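Holo-[acyl-carrier-protein] synthase (Thermotoga maritima, PDB 5XUM) belongs to the 4'-phosphopantetheinyl transferase superfamily and sits in the crystal as an assembly of three copies. Local coordinates at residues G6-E11 against L48-F53; A91-S96 against A103-E108. One frame throughout, in Å; residues are numbered along the deposited sequence.

The two contacts share one three-stranded antiparallel sheet, ordered 2-11, 100-108, 90-97. Contact 1 sets the end strand 2-11 against helix 38-56; contact 2 pairs the middle strand with its hairpin partner, 90-97. Their centres lie about 9 Å apart, on the same side of the chain's centre. Along the chain contact 1 closes before contact 2 opens. They meet where the first strand runs beside 100-108: Gly-6 N probably hydrogen-bonds Val-105 O at 2.8 Å, and Asp-8 O probably accepts from Ala-103 N. Together they make a helix-backed sheet whose strands 2-11 and 90-97 also bond to neighbouring subunits.

Contact 1 of 2, residues G6-E11 against L48-F53; sequences GIDVLE and LKEAFF. With GOL (glycerol), chain B.
Gly-6 meets Ala-51 backbone to backbone: its CA lies 3.3 Å from Ala-51 O, and the CA-H...O angle of 172° is almost straight. With no side chain at Gly-6, the strand can come this close to a helix carbonyl. The two segments run roughly antiparallel, their axes 6.2 Å from one another at closest approach.

The remaining direct packing is modest. Ala-51 CB rests 3.8 Å from Gly-6 O, and the side chain of Asp-8 reaches over to Glu-50. Asp-8 has CG anti to its backbone N (chi1 -161°), which lays the carboxylate against Glu-50 CB, 3.5 Å from Asp-8 OD1. The Glu-50 chain is bent beyond CB, and the two carboxylate planes are turned 78° from each other. Their ends do not touch: Asp-8 OD2 and Glu-50 OE1 stay 4.4 Å apart.

A glycerol, probably from the crystallisation liquor, joins these acidic ends by polar bonds. Its O1 donates to Asp-8 OD2 at 2.8 Å, its O2 to Glu-50 OE1 at 3.0 Å, and its O3 to the carbonyl of Val-9. Lys-54 draws the same site together, forming a salt bridge with Asp-8 and a hydrogen bond with the glycerol, while Ser-96 OG of the second subunit also bonds Asp-8 OD2.

Strand 2-11 is thus held between the middle strand 100-108, helix 38-56 and a neighbouring copy. Leu-10 packs on Ala-43, Phe-46 and Ala-47 of that helix, and Ala-51 also touches Val-105 of the middle strand.

Contact 2 of 2, residues A91-S96 against A103-E108; sequences AHVSLS and ALVVLE
Glu-108 OE1 is gripped twice, by His-92 NE2 at 2.7 Å and by Arg-110 NE in a salt bridge. The histidine bond is nearly straight at the hydrogen (167°) and leaves the edge of the imidazole almost in its plane. It meets OE1 from above the carboxylate plane, and ring and carboxylate are turned 65° apart. Glu-108 spans the distance with an extended chain, CG anti to its backbone N (chi1 180°). Its other oxygen, OE2, accepts from Ile-2 N of the third subunit.

Behind this pair, antiparallel backbone bonding joins the hairpin arms. His-92 and Val-106 form one hydrogen-bonded pair, with His-92 N to Val-106 O and Val-106 N to His-92 O both 2.8 Å; Ser-94 and Leu-104 form the next. Val-93 pairs with Val-105 between them, without hydrogen bonds, and its CA lies 3.2 Å from Leu-104 O in a CA-H...O contact.

Side chains alternate between the faces. On one, Ala-91 CB meets Leu-107 CD2 at 3.8 Å, and Leu-95 CD1 comes to 4.1 Å from Ala-103 CB. Between these, Val-93 and Val-105 stand side by side and point the same way, CG1 of Val-93 touching CG2 of Val-105 at 3.9 Å. Ala-103 and Val-105 press this face on Ala-47 and Ala-51 of helix 38-56.

The other face carries His-92, Ser-94, Leu-104 and Val-106 and turns to neighbouring copies: Ser-94 OG bonds Ile-7 N of the third subunit, and Leu-104 packs on Leu-104 of both other subunits. The chemistry therefore differs across the hairpin: the apolar face packs largely within the chain, on helix 38-56 and strand 76-81, while the mixed one meets the other copies, where buried polar groups find partners.

Contact 1 of 2, residues G6-E11 against L48-F53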
# COMPACT_ATOMS: atom_id res chain seq x y z
N GLY A 6 -6.84 -3.28 -2.62
CA GLY A 6 -7.70 -4.46 -2.63
C GLY A 6 -6.95 -5.67 -2.11
O GLY A 6 -5.77 -5.85 -2.41
N ILE A 7 -7.65 -6.47 -1.32
CA ILE A 7 -7.11 -7.73 -0.80
C ILE A 7 -8.16 -8.82 -1.07
O ILE A 7 -9.36 -8.55 -1.03
CB ILE A 7 -6.76 -7.62 0.71
CG1 ILE A 7 -5.85 -8.76 1.17
CG2 ILE A 7 -8.02 -7.59 1.58
CD1 ILE A 7 -4.37 -8.51 1.00
N ASP A 8 -7.71 -10.02 -1.39
CA ASP A 8 -8.62 -11.16 -1.55
C ASP A 8 -8.00 -12.45 -1.05
O ASP A 8 -6.83 -12.73 -1.32
CB ASP A 8 -9.08 -11.33 -3.00
CG ASP A 8 -10.35 -12.16 -3.12
OD1 ASP A 8 -10.34 -13.19 -3.84
OD2 ASP A 8 -11.36 -11.80 -2.48
N VAL A 9 -8.79 -13.24 -0.33
CA VAL A 9 -8.37 -14.55 0.17
C VAL A 9 -9.33 -15.63 -0.32
O VAL A 9 -10.55 -15.45 -0.27
CB VAL A 9 -8.21 -14.56 1.71
CG1 VAL A 9 -9.54 -14.31 2.42
CG2 VAL A 9 -7.57 -15.86 2.20
N LEU A 10 -8.79 -16.74 -0.83
CA LEU A 10 -9.62 -17.88 -1.22
C LEU A 10 -8.91 -19.21 -1.05
O LEU A 10 -7.69 -19.31 -1.26
CB LEU A 10 -10.17 -17.72 -2.65
CG LEU A 10 -9.25 -17.37 -3.83
CD1 LEU A 10 -8.52 -18.61 -4.32
CD2 LEU A 10 -10.07 -16.77 -4.96
N GLU A 11 -9.67 -20.22 -0.65
CA GLU A 11 -9.15 -21.58 -0.52
C GLU A 11 -9.01 -22.18 -1.91
O GLU A 11 -9.99 -22.31 -2.64
CB GLU A 11 -10.08 -22.43 0.36
CG GLU A 11 -9.44 -23.70 0.91
CD GLU A 11 -10.21 -24.31 2.08
OE1 GLU A 11 -11.40 -23.97 2.27
OE2 GLU A 11 -9.61 -25.13 2.81
N LEU A 48 -6.61 -12.24 -7.76
CA LEU A 48 -6.06 -10.99 -8.29
C LEU A 48 -7.13 -10.09 -8.90
O LEU A 48 -7.13 -8.87 -8.68
CB LEU A 48 -4.94 -11.27 -9.30
CG LEU A 48 -3.57 -11.63 -8.72
CD1 LEU A 48 -2.70 -12.34 -9.75
CD2 LEU A 48 -2.87 -10.40 -8.16
N LYS A 49 -8.05 -10.69 -9.67
CA LYS A 49 -9.15 -9.96 -10.30
C LYS A 49 -10.12 -9.39 -9.27
O LYS A 49 -10.56 -8.25 -9.39
CB LYS A 49 -9.90 -10.85 -11.29
CG LYS A 49 -9.13 -11.13 -12.57
CD LYS A 49 -9.71 -12.33 -13.30
CE LYS A 49 -8.71 -12.93 -14.27
NZ LYS A 49 -8.68 -12.21 -15.56
N GLU A 50 -10.45 -10.20 -8.25
CA GLU A 50 -11.28 -9.75 -7.13
C GLU A 50 -10.63 -8.60 -6.37
O GLU A 50 -11.29 -7.59 -6.09
CB GLU A 50 -11.57 -10.91 -6.17
CG GLU A 50 -12.66 -11.87 -6.63
CD GLU A 50 -14.06 -11.34 -6.35
OE1 GLU A 50 -14.70 -11.83 -5.39
OE2 GLU A 50 -14.52 -10.43 -7.07
N ALA A 51 -9.35 -8.74 -6.05
CA ALA A 51 -8.58 -7.67 -5.40
C ALA A 51 -8.55 -6.39 -6.25
O ALA A 51 -8.66 -5.28 -5.71
CB ALA A 51 -7.17 -8.13 -5.08
N PHE A 52 -8.41 -6.54 -7.57
CA PHE A 52 -8.41 -5.39 -8.48
C PHE A 52 -9.72 -4.61 -8.42
O PHE A 52 -9.71 -3.39 -8.25
CB PHE A 52 -8.09 -5.81 -9.92
CG PHE A 52 -8.21 -4.69 -10.92
CD1 PHE A 52 -7.23 -3.70 -10.99
CD2 PHE A 52 -9.30 -4.62 -11.79
CE1 PHE A 52 -7.34 -2.65 -11.91
CE2 PHE A 52 -9.41 -3.58 -12.71
CZ PHE A 52 -8.43 -2.60 -12.77
N PHE A 53 -10.84 -5.31 -8.53
CA PHE A 53 -12.15 -4.65 -8.49
C PHE A 53 -12.48 -4.05 -7.13
O PHE A 53 -13.20 -3.05 -7.06
CB PHE A 53 -13.26 -5.58 -9.00
CG PHE A 53 -13.21 -5.81 -10.48
CD1 PHE A 53 -13.49 -4.78 -11.37
CD2 PHE A 53 -12.87 -7.06 -10.99
CE1 PHE A 53 -13.44 -5.00 -12.74
CE2 PHE A 53 -12.82 -7.28 -12.36
CZ PHE A 53 -13.10 -6.25 -13.23
C1 GOL B . -14.71 -12.92 -2.38
O1 GOL B . -14.15 -11.64 -2.04
C2 GOL B . -13.59 -13.86 -2.80
O2 GOL B . -13.83 -14.35 -4.12
C3 GOL B . -13.51 -15.03 -1.82
O3 GOL B . -12.88 -14.58 -0.61

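Contact 2 of 2, residues A91-S96 against A103-E108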
# COMPACT_ATOMS: atom_id res chain seq x y z
N ALA A 91 -0.23 -0.03 -11.15
CA ALA A 91 -0.87 -1.09 -10.40
C ALA A 91 0.23 -1.95 -9.79
O ALA A 91 0.97 -2.64 -10.50
CB ALA A 91 -1.77 -1.93 -11.29
N HIS A 92 0.36 -1.86 -8.47
CA HIS A 92 1.33 -2.66 -7.75
C HIS A 92 0.61 -3.87 -7.22
O HIS A 92 -0.31 -3.75 -6.40
CB HIS A 92 1.95 -1.83 -6.63
CG HIS A 92 2.62 -0.57 -7.12
ND1 HIS A 92 3.83 -0.57 -7.71
CD2 HIS A 92 2.19 0.76 -7.10
CE1 HIS A 92 4.16 0.70 -8.04
NE2 HIS A 92 3.16 1.51 -7.67
N VAL A 93 1.01 -5.03 -7.71
CA VAL A 93 0.29 -6.27 -7.42
C VAL A 93 1.21 -7.34 -6.84
O VAL A 93 2.41 -7.38 -7.13
CB VAL A 93 -0.50 -6.80 -8.65
CG1 VAL A 93 -1.39 -5.72 -9.25
CG2 VAL A 93 0.43 -7.37 -9.71
N SER A 94 0.64 -8.20 -6.00
CA SER A 94 1.36 -9.34 -5.45
C SER A 94 0.39 -10.49 -5.20
O SER A 94 -0.78 -10.27 -4.90
CB SER A 94 2.09 -8.97 -4.17
OG SER A 94 2.99 -10.00 -3.78
N LEU A 95 0.91 -11.71 -5.33
CA LEU A 95 0.13 -12.92 -5.12
C LEU A 95 0.96 -13.96 -4.39
O LEU A 95 2.14 -14.17 -4.70
CB LEU A 95 -0.35 -13.49 -6.47
CG LEU A 95 -0.97 -14.89 -6.47
CD1 LEU A 95 -2.38 -14.88 -5.88
CD2 LEU A 95 -0.98 -15.47 -7.88
N SER A 96 0.34 -14.60 -3.41
CA SER A 96 0.95 -15.72 -2.70
C SER A 96 -0.10 -16.80 -2.49
O SER A 96 -1.29 -16.50 -2.38
CB SER A 96 1.49 -15.25 -1.35
OG SER A 96 2.21 -16.27 -0.69
N ALA A 103 -4.18 -12.35 -2.60
CA ALA A 103 -3.79 -11.39 -3.62
C ALA A 103 -3.91 -9.96 -3.11
O ALA A 103 -4.84 -9.63 -2.38
CB ALA A 103 -4.62 -11.57 -4.88
N LEU A 104 -2.95 -9.13 -3.52
CA LEU A 104 -2.89 -7.73 -3.13
C LEU A 104 -2.79 -6.85 -4.38
O LEU A 104 -1.98 -7.11 -5.26
CB LEU A 104 -1.66 -7.50 -2.24
CG LEU A 104 -1.24 -6.06 -1.92
CD1 LEU A 104 -2.21 -5.41 -0.95
CD2 LEU A 104 0.17 -6.04 -1.35
N VAL A 105 -3.64 -5.82 -4.45
CA VAL A 105 -3.58 -4.83 -5.53
C VAL A 105 -3.58 -3.43 -4.91
O VAL A 105 -4.45 -3.09 -4.11
CB VAL A 105 -4.74 -4.98 -6.54
CG1 VAL A 105 -4.74 -3.84 -7.56
CG2 VAL A 105 -4.66 -6.32 -7.26
N VAL A 106 -2.57 -2.64 -5.26
CA VAL A 106 -2.50 -1.23 -4.85
C VAL A 106 -2.44 -0.36 -6.11
O VAL A 106 -1.51 -0.47 -6.91
CB VAL A 106 -1.30 -0.94 -3.92
CG1 VAL A 106 -1.21 0.55 -3.61
CG2 VAL A 106 -1.39 -1.75 -2.63
N LEU A 107 -3.46 0.48 -6.28
CA LEU A 107 -3.53 1.37 -7.44
C LEU A 107 -2.99 2.75 -7.08
O LEU A 107 -3.34 3.32 -6.05
CB LEU A 107 -4.96 1.44 -7.98
CG LEU A 107 -5.62 0.11 -8.39
CD1 LEU A 107 -7.05 0.35 -8.86
CD2 LEU A 107 -4.83 -0.63 -9.45
N GLU A 108 -2.12 3.27 -7.95
CA GLU A 108 -1.41 4.52 -7.69
C GLU A 108 -1.49 5.44 -8.90
O GLU A 108 -1.42 4.99 -10.05
CB GLU A 108 0.06 4.22 -7.35
CG GLU A 108 0.93 5.44 -7.07
CD GLU A 108 2.40 5.11 -6.91
OE1 GLU A 108 2.92 4.24 -7.65
OE2 GLU A 108 3.06 5.73 -6.05